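Local coordinates for YjbQ family protein (Sulfolobus solfataricus, PDB 1VPH), which is of unknown function but belongs to the UPF0047 (YjbQ) family and assembles from three copies of one chain that carries a potassium site, at residues L120-T124 / W125-F129. Residues are numbered along the deposited sequence; the frame is centred on the assembly and turned at random.
Sequences LVRGT and WQNIF
With chi1 at 67°, CG of Arg-122 sits between its backbone N and carbonyl carbon, and the extended chain runs past the backbone of Gln-126, whose own CG, anti to its N (chi1 -161°), turns the amide back toward Gly-123. Gly-123 to Gln-126 form a type I beta turn in the loop joining strand 119-120 to strand 127-132, which belong to different antiparallel sheets. Gly-123 N gives a nearly straight bond to a lone pair of Gln-126 OE1 (2.7 Å), while Gln-126 N closes the turn on Gly-123 O (3.3 Å). The Gln-126 amide also bridges subunits, NE2 bonding Val-55 O of the second subunit. Arg-122 NH1 reaches Gln-126 O (3.0 Å) from above the carbonyl plane and gives a second bond to a water, which in turn donates to Thr-124 O and Asn-127 OD1; Asn-127 ND2 is hydrogen-bonded to Asp-32 OD2. A leucine in place of Arg-122 would probably leave Gln-126 O and this water without their shared donor. Deeper in, the buried Leu-120 and Ile-128 meet tip to tip, CD2 against CD1. At the exposed corner, Thr-124 CG2 makes a CH-pi contact over one face of Trp-125, 3.6 Å from the centroid of its six-membered ring.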
ATOM      1  N   LEU C 120      15.448   9.097   6.136  1.00 23.74           N
ATOM      2  CA  LEU C 120      14.298   8.235   5.956  1.00 23.79           C
ATOM      3  C   LEU C 120      13.644   8.153   7.327  1.00 24.26           C
ATOM      4  O   LEU C 120      14.328   7.901   8.326  1.00 22.48           O
ATOM      5  CB  LEU C 120      14.732   6.828   5.511  1.00 27.57           C
ATOM      6  CG  LEU C 120      13.922   5.848   4.707  1.00 27.70           C
ATOM      7  CD1 LEU C 120      13.313   6.447   3.440  1.00 27.89           C
ATOM      8  CD2 LEU C 120      14.808   4.577   4.396  1.00 25.89           C
ATOM      9  N   VAL C 121      12.342   8.398   7.388  1.00 21.30           N
ATOM     10  CA  VAL C 121      11.607   8.227   8.629  1.00 21.21           C
ATOM     11  C   VAL C 121      11.175   6.788   8.693  1.00 21.55           C
ATOM     12  O   VAL C 121      10.483   6.328   7.791  1.00 21.41           O
ATOM     13  CB  VAL C 121      10.385   9.171   8.683  1.00 18.45           C
ATOM     14  CG1 VAL C 121       9.511   8.893   9.891  1.00 23.05           C
ATOM     15  CG2 VAL C 121      10.872  10.651   8.696  1.00 23.32           C
ATOM     16  N   ARG C 122      11.618   6.079   9.723  1.00 21.98           N
ATOM     17  CA  ARG C 122      11.211   4.713   9.929  1.00 25.23           C
ATOM     18  C   ARG C 122      11.505   4.258  11.327  1.00 25.22           C
ATOM     19  O   ARG C 122      12.379   4.804  12.020  1.00 25.58           O
ATOM     20  CB  ARG C 122      11.915   3.819   8.952  1.00 25.70           C
ATOM     21  CG  ARG C 122      13.377   3.724   9.170  1.00 28.87           C
ATOM     22  CD  ARG C 122      13.981   2.941   8.050  1.00 31.02           C
ATOM     23  NE  ARG C 122      15.385   2.841   8.298  1.00 28.25           N
ATOM     24  CZ  ARG C 122      15.949   1.948   9.094  1.00 32.69           C
ATOM     25  NH1 ARG C 122      15.240   1.007   9.717  1.00 22.38           N
ATOM     26  NH2 ARG C 122      17.262   2.007   9.262  1.00 33.59           N
ATOM     27  N   GLY C 123      10.811   3.224  11.749  1.00 23.85           N
ATOM     28  CA  GLY C 123      11.017   2.738  13.096  1.00 24.36           C
ATOM     29  C   GLY C 123      12.346   2.030  13.230  1.00 24.73           C
ATOM     30  O   GLY C 123      12.973   1.612  12.234  1.00 22.89           O
ATOM     31  N   THR C 124      12.756   1.872  14.496  1.00 25.43           N
ATOM     32  CA  THR C 124      13.935   1.093  14.812  1.00 26.33           C
ATOM     33  C   THR C 124      13.848  -0.306  14.180  1.00 26.29           C
ATOM     34  O   THR C 124      14.873  -0.814  13.718  1.00 26.51           O
ATOM     35  CB  THR C 124      14.164   1.030  16.339  1.00 28.59           C
ATOM     36  OG1 THR C 124      14.206   2.370  16.878  1.00 23.24           O
ATOM     37  CG2 THR C 124      15.450   0.277  16.684  1.00 31.76           C
ATOM     38  N   TRP C 125      12.656  -0.920  14.160  1.00 24.76           N
ATOM     39  CA  TRP C 125      12.523  -2.310  13.703  1.00 24.85           C
ATOM     40  C   TRP C 125      11.714  -2.417  12.403  1.00 21.53           C
ATOM     41  O   TRP C 125      11.100  -3.428  12.124  1.00 21.33           O
ATOM     42  CB  TRP C 125      12.008  -3.173  14.841  1.00 28.55           C
ATOM     43  CG  TRP C 125      13.001  -3.119  15.981  1.00 34.02           C
ATOM     44  CD1 TRP C 125      14.246  -3.717  16.032  1.00 34.48           C
ATOM     45  CD2 TRP C 125      12.870  -2.369  17.171  1.00 36.73           C
ATOM     46  NE1 TRP C 125      14.863  -3.407  17.207  1.00 42.31           N
ATOM     47  CE2 TRP C 125      14.037  -2.583  17.930  1.00 43.83           C
ATOM     48  CE3 TRP C 125      11.865  -1.556  17.689  1.00 41.06           C
ATOM     49  CZ2 TRP C 125      14.228  -2.001  19.176  1.00 48.41           C
ATOM     50  CZ3 TRP C 125      12.045  -0.991  18.915  1.00 43.04           C
ATOM     51  CH2 TRP C 125      13.219  -1.206  19.655  1.00 50.44           C
ATOM     52  N   GLN C 126      11.830  -1.364  11.591  1.00 20.77           N
ATOM     53  CA  GLN C 126      11.148  -1.269  10.350  1.00 21.40           C
ATOM     54  C   GLN C 126      12.139  -1.260   9.196  1.00 20.92           C
ATOM     55  O   GLN C 126      12.621  -0.216   8.788  1.00 23.15           O
ATOM     56  CB  GLN C 126      10.363   0.041  10.364  1.00 24.17           C
ATOM     57  CG  GLN C 126       9.276   0.120   9.375  1.00 25.06           C
ATOM     58  CD  GLN C 126       8.361   1.304   9.669  1.00 24.18           C
ATOM     59  OE1 GLN C 126       8.814   2.311  10.200  1.00 18.69           O
ATOM     60  NE2 GLN C 126       7.055   1.160   9.384  1.00 21.77           N
ATOM     61  N   ASN C 127      12.449  -2.441   8.664  1.00 19.64           N
ATOM     62  CA  ASN C 127      13.428  -2.550   7.584  1.00 17.38           C
ATOM     63  C   ASN C 127      12.651  -2.778   6.300  1.00 19.74           C
ATOM     64  O   ASN C 127      11.501  -3.256   6.326  1.00 21.26           O
ATOM     65  CB  ASN C 127      14.388  -3.708   7.874  1.00 17.09           C
ATOM     66  CG  ASN C 127      15.454  -3.338   8.918  1.00 23.06           C
ATOM     67  OD1 ASN C 127      15.204  -2.605   9.889  1.00 20.94           O
ATOM     68  ND2 ASN C 127      16.653  -3.793   8.677  1.00 19.40           N
ATOM     69  N   ILE C 128      13.298  -2.473   5.180  1.00 17.35           N
ATOM     70  CA  ILE C 128      12.656  -2.552   3.872  1.00 16.44           C
ATOM     71  C   ILE C 128      13.118  -3.810   3.148  1.00 17.42           C
ATOM     72  O   ILE C 128      14.340  -4.061   3.028  1.00 17.79           O
ATOM     73  CB  ILE C 128      13.022  -1.367   3.028  1.00 16.47           C
ATOM     74  CG1 ILE C 128      12.652  -0.058   3.745  1.00 18.13           C
ATOM     75  CG2 ILE C 128      12.305  -1.464   1.707  1.00 19.52           C
ATOM     76  CD1 ILE C 128      12.958   1.183   2.984  1.00 18.61           C
ATOM     77  N   PHE C 129      12.159  -4.598   2.649  1.00 17.56           N
ATOM     78  CA  PHE C 129      12.473  -5.868   1.983  1.00 16.89           C
ATOM     79  C   PHE C 129      11.883  -5.993   0.600  1.00 17.00           C
ATOM     80  O   PHE C 129      10.708  -5.685   0.344  1.00 20.14           O
ATOM     81  CB  PHE C 129      11.966  -7.053   2.784  1.00 18.63           C
ATOM     82  CG  PHE C 129      12.584  -7.214   4.155  1.00 17.88           C
ATOM     83  CD1 PHE C 129      13.751  -7.938   4.329  1.00 22.04           C
ATOM     84  CD2 PHE C 129      11.946  -6.700   5.246  1.00 24.71           C
ATOM     85  CE1 PHE C 129      14.278  -8.119   5.592  1.00 21.96           C
ATOM     86  CE2 PHE C 129      12.476  -6.842   6.502  1.00 25.93           C
ATOM     87  CZ  PHE C 129      13.620  -7.530   6.685  1.00 18.19           C
TER
HETATM   88  O   HOH W   1      16.601  -0.859  11.248  1.00 33.69           O